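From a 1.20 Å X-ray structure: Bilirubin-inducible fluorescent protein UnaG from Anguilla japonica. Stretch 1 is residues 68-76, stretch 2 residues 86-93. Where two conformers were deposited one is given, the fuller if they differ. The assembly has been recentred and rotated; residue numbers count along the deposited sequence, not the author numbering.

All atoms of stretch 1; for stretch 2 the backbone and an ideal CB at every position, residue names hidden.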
# COMPACT_ATOMS: atom_id res chain seq x y z
N LYS A 68 9.13 3.56 5.88
CA LYS A 68 9.52 3.18 7.23
C LYS A 68 8.68 4.01 8.19
O LYS A 68 8.63 5.23 8.05
CB LYS A 68 11.00 3.52 7.48
CG LYS A 68 12.01 2.75 6.68
CD LYS A 68 13.43 3.01 7.20
CE LYS A 68 14.41 1.98 6.68
NZ LYS A 68 15.81 2.22 7.15
N PHE A 69 8.07 3.37 9.17
CA PHE A 69 7.22 4.10 10.10
C PHE A 69 7.09 3.41 11.45
O PHE A 69 7.36 2.21 11.59
CB PHE A 69 5.82 4.30 9.50
CG PHE A 69 5.16 3.00 9.07
CD1 PHE A 69 4.44 2.23 9.98
CD2 PHE A 69 5.25 2.56 7.75
CE1 PHE A 69 3.81 1.03 9.59
CE2 PHE A 69 4.64 1.37 7.36
CZ PHE A 69 3.93 0.61 8.29
N LYS A 70 6.67 4.20 12.42
CA LYS A 70 6.28 3.73 13.73
C LYS A 70 4.76 3.87 13.84
O LYS A 70 4.20 4.91 13.50
CB LYS A 70 7.02 4.55 14.79
CG LYS A 70 6.61 4.24 16.22
CD LYS A 70 7.58 4.88 17.21
CE LYS A 70 6.95 4.99 18.59
NZ LYS A 70 6.60 3.67 19.18
N LEU A 71 4.07 2.85 14.34
CA LEU A 71 2.62 2.93 14.48
C LEU A 71 2.25 4.18 15.25
O LEU A 71 2.84 4.48 16.30
CB LEU A 71 2.06 1.71 15.21
CG LEU A 71 2.28 0.38 14.48
CD1 LEU A 71 1.78 -0.78 15.32
CD2 LEU A 71 1.58 0.40 13.14
N GLY A 72 1.26 4.90 14.75
CA GLY A 72 0.74 6.07 15.41
C GLY A 72 1.50 7.35 15.15
O GLY A 72 1.07 8.41 15.59
N GLU A 73 2.64 7.27 14.46
CA GLU A 73 3.48 8.44 14.23
C GLU A 73 3.39 8.89 12.78
O GLU A 73 3.73 8.15 11.87
CB GLU A 73 4.94 8.14 14.60
CG GLU A 73 5.91 9.34 14.41
CD GLU A 73 7.38 8.96 14.57
OE1 GLU A 73 8.01 9.48 15.52
OE2 GLU A 73 7.91 8.19 13.74
N GLU A 74 2.93 10.11 12.57
CA GLU A 74 2.83 10.65 11.23
C GLU A 74 4.21 10.79 10.58
O GLU A 74 5.20 11.12 11.24
CB GLU A 74 2.12 12.01 11.31
CG GLU A 74 1.86 12.63 9.96
CD GLU A 74 1.10 13.95 10.09
OE1 GLU A 74 -0.15 13.92 10.11
OE2 GLU A 74 1.75 15.01 10.19
N PHE A 75 4.26 10.54 9.28
CA PHE A 75 5.51 10.66 8.54
C PHE A 75 5.28 11.20 7.14
O PHE A 75 4.17 11.13 6.61
CB PHE A 75 6.27 9.32 8.49
CG PHE A 75 5.52 8.20 7.79
CD1 PHE A 75 4.49 7.51 8.45
CD2 PHE A 75 5.85 7.82 6.48
CE1 PHE A 75 3.83 6.46 7.82
CE2 PHE A 75 5.17 6.78 5.85
CZ PHE A 75 4.16 6.10 6.52
N ASP A 76 6.32 11.79 6.55
CA ASP A 76 6.24 12.29 5.19
C ASP A 76 6.38 11.13 4.20
O ASP A 76 7.23 10.28 4.38
CB ASP A 76 7.38 13.28 4.90
CG ASP A 76 7.25 14.59 5.66
OD1 ASP A 76 6.13 15.02 5.94
OD2 ASP A 76 8.28 15.23 5.95
N UNK A 86 2.24 14.82 1.06
CA UNK A 86 1.56 13.69 1.67
C UNK A 86 2.07 13.42 3.08
O UNK A 86 3.28 13.24 3.29
CB UNK A 86 1.73 12.44 0.80
N UNK A 87 1.12 13.35 4.02
CA UNK A 87 1.41 13.00 5.39
C UNK A 87 0.68 11.71 5.64
O UNK A 87 -0.52 11.61 5.38
CB UNK A 87 1.00 14.10 6.38
N UNK A 88 1.40 10.72 6.14
CA UNK A 88 0.86 9.36 6.30
C UNK A 88 0.92 8.91 7.76
O UNK A 88 1.79 9.34 8.52
CB UNK A 88 1.63 8.37 5.42
N UNK A 89 0.01 8.02 8.14
CA UNK A 89 0.05 7.45 9.48
C UNK A 89 -0.56 6.07 9.42
O UNK A 89 -1.50 5.82 8.65
CB UNK A 89 -0.68 8.33 10.49
N UNK A 90 -0.00 5.16 10.21
CA UNK A 90 -0.44 3.78 10.22
C UNK A 90 -0.81 3.38 11.65
O UNK A 90 -0.08 3.69 12.57
CB UNK A 90 0.64 2.86 9.65
N UNK A 91 -1.93 2.69 11.81
CA UNK A 91 -2.37 2.22 13.12
C UNK A 91 -3.08 0.88 12.97
O UNK A 91 -3.63 0.57 11.91
CB UNK A 91 -3.29 3.25 13.79
N UNK A 92 -3.12 0.12 14.05
CA UNK A 92 -3.94 -1.07 14.11
C UNK A 92 -5.39 -0.77 14.53
O UNK A 92 -5.62 0.09 15.38
CB UNK A 92 -3.31 -2.07 15.08
N UNK A 93 -6.34 -1.50 13.95
CA UNK A 93 -7.73 -1.55 14.39
C UNK A 93 -8.03 -3.05 14.47
O UNK A 93 -8.18 -3.71 13.43
CB UNK A 93 -8.68 -0.80 13.45

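Position 86 lies beside the end of stretch 1, with nothing of that stretch within 5.5 Å of its ideal CB, so stretch 1 hardly restricts the choice. It is Val86, whose O accepts from a water that also donates to Asp76 OD1.

At position 87 the backbone pairs with Asp76 in the non-hydrogen-bonded register, and the CB leaves the sheet on the same face as the Asp76 side chain. The ideal CB is 3.7 Å from Glu74 CD, and two carboxylates stand nearby. Lysine or arginine would suit the charge, while a neutral polar residue could also fit. The residue is Lys87, whose long chain brings NZ to 2.7 Å from Asp76 OD1 in a salt bridge.

Position 88 pairs with Phe75 through two backbone hydrogen bonds, Phe75 N to O of 88 and N of 88 to Phe75 O, both 2.8 Å. Its ideal CB is only 3.6 Å from Phe75 CZ, so a small side chain such as alanine, serine or cysteine sits most easily against the ring. Ser88 places its CB over one face of Phe75, 3.8 Å from the ring centroid, a CH-pi contact, while OG hydrogen-bonds elsewhere in the structure.

Position 89 points sideways, near the backbone of Gly72 to Glu74, 4.3 Å from its ideal CB to Glu74 CA. Valine, isoleucine or threonine would fit this extended backbone. Val89 sets CG2 against the turn, 3.7 Å from Gly72 C.

Position 90 points toward stretch 1, its ideal CB 3.7 Å from Phe69 CE1 and 4.4 Å from Leu71 CD2. These apolar neighbours call for a compact aliphatic group, valine or perhaps isoleucine. Val90 puts CG2 over one face of the Phe69 ring, 3.7 Å from its centroid, and at the edge of Phe75, 4.0 Å from Phe75 CE1; CG1 lies 4.1 Å from Leu71 CD2. Its O accepts from Gly72 N at 2.8 Å, while a water accepts from its N and donates to Lys70 O and Glu73 O, bridging the strand to the turn.

Position 91 points sideways, 4.9 Å from its ideal CB to Gly72 N, where many polar residues would do. Asn91 brings OD1 to 3.3 Å from Gly72 CA, beside the turn.

Position 92 has Leu71 CD1 5.3 Å from its ideal CB, inviting a longer aliphatic chain. Leu92 answers with CD1 3.8 Å from Leu71 CD1.

Position 93 is out of reach and unconstrained by stretch 1; it is Val93.

Stretch 2 86-93: VKSVVNLV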
# COMPACT_ATOMS: atom_id res chain seq x y z
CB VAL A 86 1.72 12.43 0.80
CG1 VAL A 86 1.03 11.26 1.46
CG2 VAL A 86 1.14 12.68 -0.58
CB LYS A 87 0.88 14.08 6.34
CG LYS A 87 1.51 15.45 6.11
CD LYS A 87 2.96 15.47 6.54
CE LYS A 87 3.49 16.88 6.67
NZ LYS A 87 4.83 16.89 7.30
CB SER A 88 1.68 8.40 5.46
OG SER A 88 1.53 8.81 4.11
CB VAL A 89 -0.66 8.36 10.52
CG1 VAL A 89 -2.17 8.40 10.28
CG2 VAL A 89 -0.30 7.92 11.94
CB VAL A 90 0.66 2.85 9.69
CG1 VAL A 90 0.08 1.45 9.44
CG2 VAL A 90 1.27 3.43 8.39
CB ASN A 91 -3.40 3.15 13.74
CG ASN A 91 -2.87 4.50 14.05
OD1 ASN A 91 -2.30 4.73 15.11
ND2 ASN A 91 -3.11 5.45 13.14
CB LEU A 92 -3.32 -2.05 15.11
CG LEU A 92 -1.97 -2.62 14.68
CD1 LEU A 92 -1.14 -3.09 15.86
CD2 LEU A 92 -2.23 -3.75 13.73
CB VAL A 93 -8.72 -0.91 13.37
CG1 VAL A 93 -10.16 -0.87 13.95
CG2 VAL A 93 -8.30 0.47 12.99
O HOH W 1 2.66 5.72 11.25
O HOH W 2 4.83 15.64 3.41
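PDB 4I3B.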